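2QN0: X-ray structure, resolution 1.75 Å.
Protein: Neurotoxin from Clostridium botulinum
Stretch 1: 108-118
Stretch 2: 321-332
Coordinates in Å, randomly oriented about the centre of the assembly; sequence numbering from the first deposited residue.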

ATOM      1  N   TYR A 108       0.363 -12.732   2.058  1.00 14.82           N
ATOM      2  CA  TYR A 108       0.721 -13.528   3.223  1.00 15.53           C
ATOM      3  C   TYR A 108       1.647 -12.744   4.149  1.00 15.31           C
ATOM      4  O   TYR A 108       1.413 -12.651   5.355  1.00 14.82           O
ATOM      5  N   ARG A 109       2.706 -12.174   3.585  1.00 14.60           N
ATOM      6  CA  ARG A 109       3.654 -11.423   4.399  1.00 14.60           C
ATOM      7  C   ARG A 109       3.026 -10.211   5.072  1.00 15.04           C
ATOM      8  O   ARG A 109       3.180 -10.013   6.276  1.00 13.38           O
ATOM      9  N   LEU A 110       2.313  -9.398   4.302  1.00 14.13           N
ATOM     10  CA  LEU A 110       1.678  -8.211   4.865  1.00 14.75           C
ATOM     11  C   LEU A 110       0.609  -8.520   5.914  1.00 14.08           C
ATOM     12  O   LEU A 110       0.392  -7.732   6.834  1.00 14.78           O
ATOM     13  N   SER A 111      -0.053  -9.663   5.781  1.00 14.97           N
ATOM     14  CA  SER A 111      -1.116 -10.020   6.712  1.00 14.81           C
ATOM     15  C   SER A 111      -0.664 -10.895   7.867  1.00 16.28           C
ATOM     16  O   SER A 111      -1.445 -11.151   8.781  1.00 15.55           O
ATOM     17  N   THR A 112       0.591 -11.339   7.837  1.00 15.58           N
ATOM     18  CA  THR A 112       1.115 -12.208   8.888  1.00 15.74           C
ATOM     19  C   THR A 112       2.240 -11.596   9.719  1.00 16.32           C
ATOM     20  O   THR A 112       2.186 -11.622  10.947  1.00 15.98           O
ATOM     21  N   ASP A 113       3.270 -11.064   9.065  1.00 14.92           N
ATOM     22  CA  ASP A 113       4.371 -10.463   9.813  1.00 16.12           C
ATOM     23  C   ASP A 113       3.933  -9.133  10.400  1.00 16.79           C
ATOM     24  O   ASP A 113       3.108  -8.432   9.819  1.00 18.46           O
ATOM     25  N   ILE A 114       4.488  -8.785  11.555  1.00 16.72           N
ATOM     26  CA  ILE A 114       4.106  -7.553  12.226  1.00 16.02           C
ATOM     27  C   ILE A 114       5.261  -6.589  12.477  1.00 16.54           C
ATOM     28  O   ILE A 114       6.430  -6.971  12.441  1.00 17.57           O
ATOM     29  N   PRO A 115       4.938  -5.310  12.714  1.00 16.17           N
ATOM     30  CA  PRO A 115       5.978  -4.316  12.986  1.00 15.36           C
ATOM     31  C   PRO A 115       6.603  -4.717  14.315  1.00 16.46           C
ATOM     32  O   PRO A 115       5.920  -5.284  15.171  1.00 15.26           O
ATOM     33  N   PHE A 116       7.892  -4.456  14.495  1.00 15.29           N
ATOM     34  CA  PHE A 116       8.505  -4.767  15.777  1.00 16.49           C
ATOM     35  C   PHE A 116       7.754  -3.866  16.756  1.00 15.52           C
ATOM     36  O   PHE A 116       7.504  -2.697  16.460  1.00 16.95           O
ATOM     37  N   PRO A 117       7.374  -4.394  17.930  1.00 16.25           N
ATOM     38  CA  PRO A 117       6.651  -3.554  18.889  1.00 17.73           C
ATOM     39  C   PRO A 117       7.544  -2.531  19.584  1.00 18.89           C
ATOM     40  O   PRO A 117       8.017  -2.756  20.699  1.00 18.60           O
ATOM     41  N   GLY A 118       7.772  -1.408  18.910  1.00 18.99           N
ATOM     42  CA  GLY A 118       8.598  -0.361  19.476  1.00 19.98           C
ATOM     43  C   GLY A 118       9.168   0.582  18.437  1.00 20.85           C
ATOM     44  O   GLY A 118       8.943   0.419  17.235  1.00 18.86           O
ATOM     45  N   GLU A 321       6.583 -15.807  22.625  1.00 21.96           N
ATOM     46  CA  GLU A 321       5.812 -15.988  21.399  1.00 21.82           C
ATOM     47  C   GLU A 321       6.169 -14.930  20.362  1.00 19.58           C
ATOM     48  O   GLU A 321       6.408 -15.243  19.195  1.00 20.04           O
ATOM     49  N   TYR A 322       6.191 -13.673  20.789  1.00 19.02           N
ATOM     50  CA  TYR A 322       6.497 -12.599  19.859  1.00 19.22           C
ATOM     51  C   TYR A 322       7.963 -12.533  19.475  1.00 20.71           C
ATOM     52  O   TYR A 322       8.304 -12.089  18.381  1.00 18.50           O
ATOM     53  N   LYS A 323       8.833 -12.997  20.362  1.00 21.04           N
ATOM     54  CA  LYS A 323      10.254 -13.021  20.050  1.00 21.52           C
ATOM     55  C   LYS A 323      10.416 -13.982  18.871  1.00 21.50           C
ATOM     56  O   LYS A 323      11.101 -13.679  17.895  1.00 19.90           O
ATOM     57  N   GLN A 324       9.764 -15.138  18.958  1.00 20.14           N
ATOM     58  CA  GLN A 324       9.837 -16.133  17.891  1.00 20.73           C
ATOM     59  C   GLN A 324       9.234 -15.633  16.580  1.00 20.71           C
ATOM     60  O   GLN A 324       9.769 -15.898  15.503  1.00 18.90           O
ATOM     61  N   LYS A 325       8.118 -14.917  16.670  1.00 18.76           N
ATOM     62  CA  LYS A 325       7.472 -14.386  15.472  1.00 19.45           C
ATOM     63  C   LYS A 325       8.381 -13.381  14.769  1.00 18.26           C
ATOM     64  O   LYS A 325       8.492 -13.377  13.541  1.00 18.89           O
ATOM     65  N   LEU A 326       9.033 -12.530  15.554  1.00 18.06           N
ATOM     66  CA  LEU A 326       9.925 -11.522  14.991  1.00 18.01           C
ATOM     67  C   LEU A 326      11.199 -12.151  14.428  1.00 18.25           C
ATOM     68  O   LEU A 326      11.742 -11.677  13.429  1.00 18.73           O
ATOM     69  N   ILE A 327      11.674 -13.220  15.061  1.00 19.06           N
ATOM     70  CA  ILE A 327      12.858 -13.916  14.566  1.00 19.58           C
ATOM     71  C   ILE A 327      12.552 -14.445  13.165  1.00 20.02           C
ATOM     72  O   ILE A 327      13.385 -14.356  12.261  1.00 19.30           O
ATOM     73  N   ARG A 328      11.348 -14.986  12.980  1.00 18.85           N
ATOM     74  CA  ARG A 328      10.948 -15.506  11.674  1.00 19.00           C
ATOM     75  C   ARG A 328      10.780 -14.378  10.653  1.00 18.65           C
ATOM     76  O   ARG A 328      11.156 -14.524   9.491  1.00 18.51           O
ATOM     77  N   LYS A 329      10.205 -13.260  11.087  1.00 17.08           N
ATOM     78  CA  LYS A 329       9.994 -12.110  10.208  1.00 16.16           C
ATOM     79  C   LYS A 329      11.298 -11.637   9.567  1.00 17.04           C
ATOM     80  O   LYS A 329      11.404 -11.514   8.346  1.00 18.38           O
ATOM     81  N   TYR A 330      12.285 -11.372  10.412  1.00 17.87           N
ATOM     82  CA  TYR A 330      13.578 -10.872   9.961  1.00 17.67           C
ATOM     83  C   TYR A 330      14.540 -11.953   9.481  1.00 19.23           C
ATOM     84  O   TYR A 330      15.640 -11.648   9.014  1.00 19.36           O
ATOM     85  N   ARG A 331      14.123 -13.209   9.593  1.00 18.49           N
ATOM     86  CA  ARG A 331      14.939 -14.346   9.175  1.00 19.61           C
ATOM     87  C   ARG A 331      16.272 -14.392   9.918  1.00 20.23           C
ATOM     88  O   ARG A 331      17.319 -14.676   9.331  1.00 20.10           O
ATOM     89  N   PHE A 332      16.221 -14.110  11.214  1.00 19.81           N
ATOM     90  CA  PHE A 332      17.419 -14.139  12.039  1.00 20.83           C
ATOM     91  C   PHE A 332      17.768 -15.585  12.348  1.00 23.12           C
ATOM     92  O   PHE A 332      16.971 -16.494  12.111  1.00 21.43           O
TER

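What fills the space between the helix of stretch 2 and the loop that follows the helix of stretch 1? Leu326 is one of the main fillers, its CA-to-CB bond pointing toward the loop. With chi1 m and chi2 t, it spreads its two methyls among three residues of stretch 1. Leu326 CD1 lies 3.7 Å from CD of Pro117 and 3.8 Å from CD1 of Phe116, while Leu326 CD2 comes within 4.2 Å of Ile114 CG1. Ile114, Phe116 and Pro117 thus form a hollow, and the forked end of Leu326 is the bump that occupies it. Phe116, chi1 t, meets the leucine obliquely.

How does Ile114 reach the helix when its CA-to-CB bond points sideways? Its rotamer, chi1 p and chi2 t, brings Ile114 CD1 nearer to stretch 2, where it lies 3.8 Å from CD2 of Tyr322. The methyl sits at the edge of the tyrosine ring, near its plane. Tyr322 itself points toward the loop with chi1 m, one helical turn before Leu326, so Ile114 touches two side chains one turn apart on the helix.

Where is the polar anchor? Lys329 points toward the loop and is extended, all four chi angles t, so that its long aliphatic stem places the amine against the loop backbone. Lys329 NZ donates a hydrogen bond to Ile114 O at 2.7 Å, the one direct hydrogen bond between the stretches, and another to Tyr330 OH at 3.0 Å. Tyr330, chi1 m, starts sideways, but its end comes nearer: Tyr330 OH lies 3.6 Å from Phe116 CB. Lysine and tyrosine therefore converge on the loop, joining a polar contact to the packing around Phe116.

What happens at Asp113, just after the first helix ends? Its side chain, chi1 m, points toward stretch 2, and Asp113 OD1 rests 3.8 Å from Lys329 CB. Water 2 sits between Asp113 and the helix, 2.7 Å from Asp113 OD1 and 2.8 Å from Lys325 O, linking carboxylate to helix backbone. Water 1 accepts from Ile114 N at 3.0 Å.

How can two arginines meet at the other end? Arg109 (chi1 m) and Arg331 (chi1 m) both leave their backbones sideways, then extend until their tips approach. Arg109 NH2 and Arg331 NH2 are 3.3 Å apart, with the edge of the Arg331 guanidinium over one face of that of Arg109. Both are donors, so no hydrogen bond forms; each group finds partners elsewhere in the structure.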

ATOM      1  CB  TYR A 108       1.417 -14.820   2.790  1.00 18.35           C
ATOM      2  CG  TYR A 108       1.949 -15.626   3.953  1.00 23.48           C
ATOM      3  CD1 TYR A 108       1.093 -16.376   4.758  1.00 26.16           C
ATOM      4  CD2 TYR A 108       3.304 -15.593   4.283  1.00 27.89           C
ATOM      5  CE1 TYR A 108       1.574 -17.075   5.868  1.00 28.16           C
ATOM      6  CE2 TYR A 108       3.794 -16.284   5.389  1.00 30.70           C
ATOM      7  CZ  TYR A 108       2.923 -17.021   6.175  1.00 30.99           C
ATOM      8  OH  TYR A 108       3.404 -17.696   7.275  1.00 34.80           O
ATOM      9  CB  ARG A 109       4.855 -10.998   3.550  1.00 16.00           C
ATOM     10  CG  ARG A 109       5.613 -12.187   2.979  1.00 18.60           C
ATOM     11  CD  ARG A 109       6.919 -11.780   2.328  1.00 25.93           C
ATOM     12  NE  ARG A 109       7.522 -12.911   1.628  1.00 28.96           N
ATOM     13  CZ  ARG A 109       8.754 -12.921   1.131  1.00 29.74           C
ATOM     14  NH1 ARG A 109       9.534 -11.857   1.257  1.00 30.97           N
ATOM     15  NH2 ARG A 109       9.199 -13.996   0.494  1.00 31.54           N
ATOM     16  CB  LEU A 110       1.055  -7.368   3.752  1.00 12.83           C
ATOM     17  CG  LEU A 110       2.037  -6.605   2.858  1.00 13.24           C
ATOM     18  CD1 LEU A 110       1.274  -5.908   1.738  1.00 12.70           C
ATOM     19  CD2 LEU A 110       2.800  -5.585   3.696  1.00 13.33           C
ATOM     20  CB  SER A 111      -2.251 -10.732   5.966  1.00 14.76           C
ATOM     21  OG  SER A 111      -1.841 -12.011   5.515  1.00 15.39           O
ATOM     22  CB  THR A 112       1.618 -13.537   8.292  1.00 17.48           C
ATOM     23  OG1 THR A 112       0.556 -14.156   7.555  1.00 22.50           O
ATOM     24  CG2 THR A 112       2.074 -14.477   9.397  1.00 21.06           C
ATOM     25  CB  ASP A 113       5.607 -10.281   8.926  1.00 16.37           C
ATOM     26  CG  ASP A 113       6.322 -11.594   8.658  1.00 20.69           C
ATOM     27  OD1 ASP A 113       6.276 -12.478   9.537  1.00 22.70           O
ATOM     28  OD2 ASP A 113       6.939 -11.744   7.585  1.00 22.90           O
ATOM     29  CB  ILE A 114       3.474  -7.857  13.601  1.00 17.53           C
ATOM     30  CG1 ILE A 114       4.529  -8.470  14.527  1.00 16.87           C
ATOM     31  CG2 ILE A 114       2.311  -8.836  13.441  1.00 16.75           C
ATOM     32  CD1 ILE A 114       4.139  -8.464  15.999  1.00 21.24           C
ATOM     33  CB  PRO A 115       5.186  -3.022  13.140  1.00 16.42           C
ATOM     34  CG  PRO A 115       4.011  -3.231  12.243  1.00 17.52           C
ATOM     35  CD  PRO A 115       3.626  -4.662  12.539  1.00 17.19           C
ATOM     36  CB  PHE A 116       9.984  -4.386  15.787  1.00 16.48           C
ATOM     37  CG  PHE A 116      10.665  -4.659  17.101  1.00 17.07           C
ATOM     38  CD1 PHE A 116      11.399  -5.824  17.289  1.00 17.51           C
ATOM     39  CD2 PHE A 116      10.554  -3.759  18.155  1.00 17.72           C
ATOM     40  CE1 PHE A 116      12.014  -6.090  18.513  1.00 17.83           C
ATOM     41  CE2 PHE A 116      11.163  -4.015  19.384  1.00 19.28           C
ATOM     42  CZ  PHE A 116      11.893  -5.182  19.560  1.00 17.18           C
ATOM     43  CB  PRO A 117       6.054  -4.575  19.858  1.00 16.15           C
ATOM     44  CG  PRO A 117       7.071  -5.666  19.858  1.00 19.60           C
ATOM     45  CD  PRO A 117       7.437  -5.791  18.391  1.00 16.57           C
ATOM     46  CB  GLU A 321       4.315 -15.884  21.700  1.00 23.30           C
ATOM     47  CG  GLU A 321       3.423 -16.005  20.468  1.00 27.53           C
ATOM     48  CD  GLU A 321       1.981 -15.630  20.756  1.00 30.69           C
ATOM     49  OE1 GLU A 321       1.517 -15.906  21.882  1.00 28.94           O
ATOM     50  OE2 GLU A 321       1.310 -15.072  19.860  1.00 32.12           O
ATOM     51  CB  TYR A 322       5.975 -11.269  20.406  1.00 18.97           C
ATOM     52  CG  TYR A 322       4.478 -11.197  20.226  1.00 20.64           C
ATOM     53  CD1 TYR A 322       3.609 -11.700  21.196  1.00 21.02           C
ATOM     54  CD2 TYR A 322       3.934 -10.779  19.012  1.00 19.41           C
ATOM     55  CE1 TYR A 322       2.234 -11.798  20.952  1.00 20.45           C
ATOM     56  CE2 TYR A 322       2.574 -10.874  18.756  1.00 22.22           C
ATOM     57  CZ  TYR A 322       1.730 -11.389  19.726  1.00 22.61           C
ATOM     58  OH  TYR A 322       0.393 -11.530  19.438  1.00 21.85           O
ATOM     59  CB  LYS A 323      11.053 -13.520  21.259  1.00 23.33           C
ATOM     60  CG  LYS A 323      12.532 -13.748  20.991  1.00 27.20           C
ATOM     61  CD  LYS A 323      13.253 -14.137  22.276  1.00 28.68           C
ATOM     62  CE  LYS A 323      14.708 -14.487  22.019  1.00 30.01           C
ATOM     63  NZ  LYS A 323      15.391 -14.895  23.279  1.00 31.30           N
ATOM     64  CB  GLN A 324       9.134 -17.422  18.319  1.00 24.35           C
ATOM     65  CG  GLN A 324       9.853 -18.167  19.431  1.00 30.19           C
ATOM     66  CD  GLN A 324      11.291 -18.497  19.066  1.00 33.29           C
ATOM     67  OE1 GLN A 324      11.554 -19.103  18.027  1.00 35.83           O
ATOM     68  NE2 GLN A 324      12.228 -18.098  19.920  1.00 34.91           N
ATOM     69  CB  LYS A 325       6.143 -13.710  15.834  1.00 20.71           C
ATOM     70  CG  LYS A 325       5.047 -14.681  16.255  1.00 25.25           C
ATOM     71  CD  LYS A 325       3.723 -13.964  16.508  1.00 27.83           C
ATOM     72  CE  LYS A 325       2.620 -14.966  16.848  1.00 31.43           C
ATOM     73  NZ  LYS A 325       1.305 -14.308  17.089  1.00 34.18           N
ATOM     74  CB  LEU A 326      10.240 -10.469  16.053  1.00 17.64           C
ATOM     75  CG  LEU A 326       8.982  -9.687  16.461  1.00 18.27           C
ATOM     76  CD1 LEU A 326       9.215  -8.928  17.755  1.00 15.99           C
ATOM     77  CD2 LEU A 326       8.594  -8.733  15.337  1.00 20.00           C
ATOM     78  CB  ILE A 327      13.244 -15.096  15.493  1.00 21.05           C
ATOM     79  CG1 ILE A 327      13.831 -14.552  16.799  1.00 19.96           C
ATOM     80  CG2 ILE A 327      14.228 -16.020  14.782  1.00 20.38           C
ATOM     81  CD1 ILE A 327      14.058 -15.608  17.869  1.00 20.61           C
ATOM     82  CB  ARG A 328       9.636 -16.295  11.775  1.00 21.55           C
ATOM     83  CG  ARG A 328       9.755 -17.641  12.487  1.00 25.24           C
ATOM     84  CD  ARG A 328       8.508 -18.497  12.266  1.00 28.22           C
ATOM     85  NE  ARG A 328       7.317 -17.962  12.925  1.00 31.25           N
ATOM     86  CZ  ARG A 328       7.000 -18.176  14.200  1.00 32.66           C
ATOM     87  NH1 ARG A 328       7.784 -18.916  14.971  1.00 32.25           N
ATOM     88  NH2 ARG A 328       5.888 -17.654  14.703  1.00 33.15           N
ATOM     89  CB  LYS A 329       9.399 -10.943  11.000  1.00 15.33           C
ATOM     90  CG  LYS A 329       9.359  -9.623  10.231  1.00 14.53           C
ATOM     91  CD  LYS A 329       8.919  -8.468  11.120  1.00 14.56           C
ATOM     92  CE  LYS A 329       8.942  -7.144  10.360  1.00 13.99           C
ATOM     93  NZ  LYS A 329       8.690  -5.984  11.266  1.00 15.07           N
ATOM     94  CB  TYR A 330      14.220 -10.066  11.087  1.00 17.93           C
ATOM     95  CG  TYR A 330      13.425  -8.842  11.494  1.00 18.00           C
ATOM     96  CD1 TYR A 330      13.284  -7.760  10.628  1.00 18.15           C
ATOM     97  CD2 TYR A 330      12.820  -8.763  12.749  1.00 17.18           C
ATOM     98  CE1 TYR A 330      12.565  -6.629  10.998  1.00 18.05           C
ATOM     99  CE2 TYR A 330      12.095  -7.633  13.130  1.00 17.24           C
ATOM    100  CZ  TYR A 330      11.974  -6.570  12.248  1.00 17.05           C
ATOM    101  OH  TYR A 330      11.270  -5.441  12.607  1.00 16.23           O
ATOM    102  CB  ARG A 331      15.173 -14.305   7.662  1.00 20.66           C
ATOM    103  CG  ARG A 331      13.872 -14.353   6.866  1.00 22.01           C
ATOM    104  CD  ARG A 331      14.103 -14.397   5.372  1.00 25.87           C
ATOM    105  NE  ARG A 331      12.839 -14.322   4.641  1.00 26.38           N
ATOM    106  CZ  ARG A 331      12.739 -14.316   3.315  1.00 28.94           C
ATOM    107  NH1 ARG A 331      13.831 -14.384   2.563  1.00 24.08           N
ATOM    108  NH2 ARG A 331      11.546 -14.236   2.740  1.00 27.78           N
ATOM    109  CB  PHE A 332      17.202 -13.384  13.355  1.00 20.01           C
ATOM    110  CG  PHE A 332      17.048 -11.893  13.196  1.00 20.76           C
ATOM    111  CD1 PHE A 332      17.697 -11.210  12.170  1.00 19.90           C
ATOM    112  CD2 PHE A 332      16.306 -11.161  14.119  1.00 19.63           C
ATOM    113  CE1 PHE A 332      17.614  -9.823  12.071  1.00 18.77           C
ATOM    114  CE2 PHE A 332      16.217  -9.773  14.030  1.00 19.75           C
ATOM    115  CZ  PHE A 332      16.877  -9.103  13.000  1.00 20.91           C
TER
HETATM  116  O   HOH W   1       6.043 -11.065  12.631  1.00 23.69           O
HETATM  117  O   HOH W   2       6.293 -13.794  11.861  1.00 55.60           O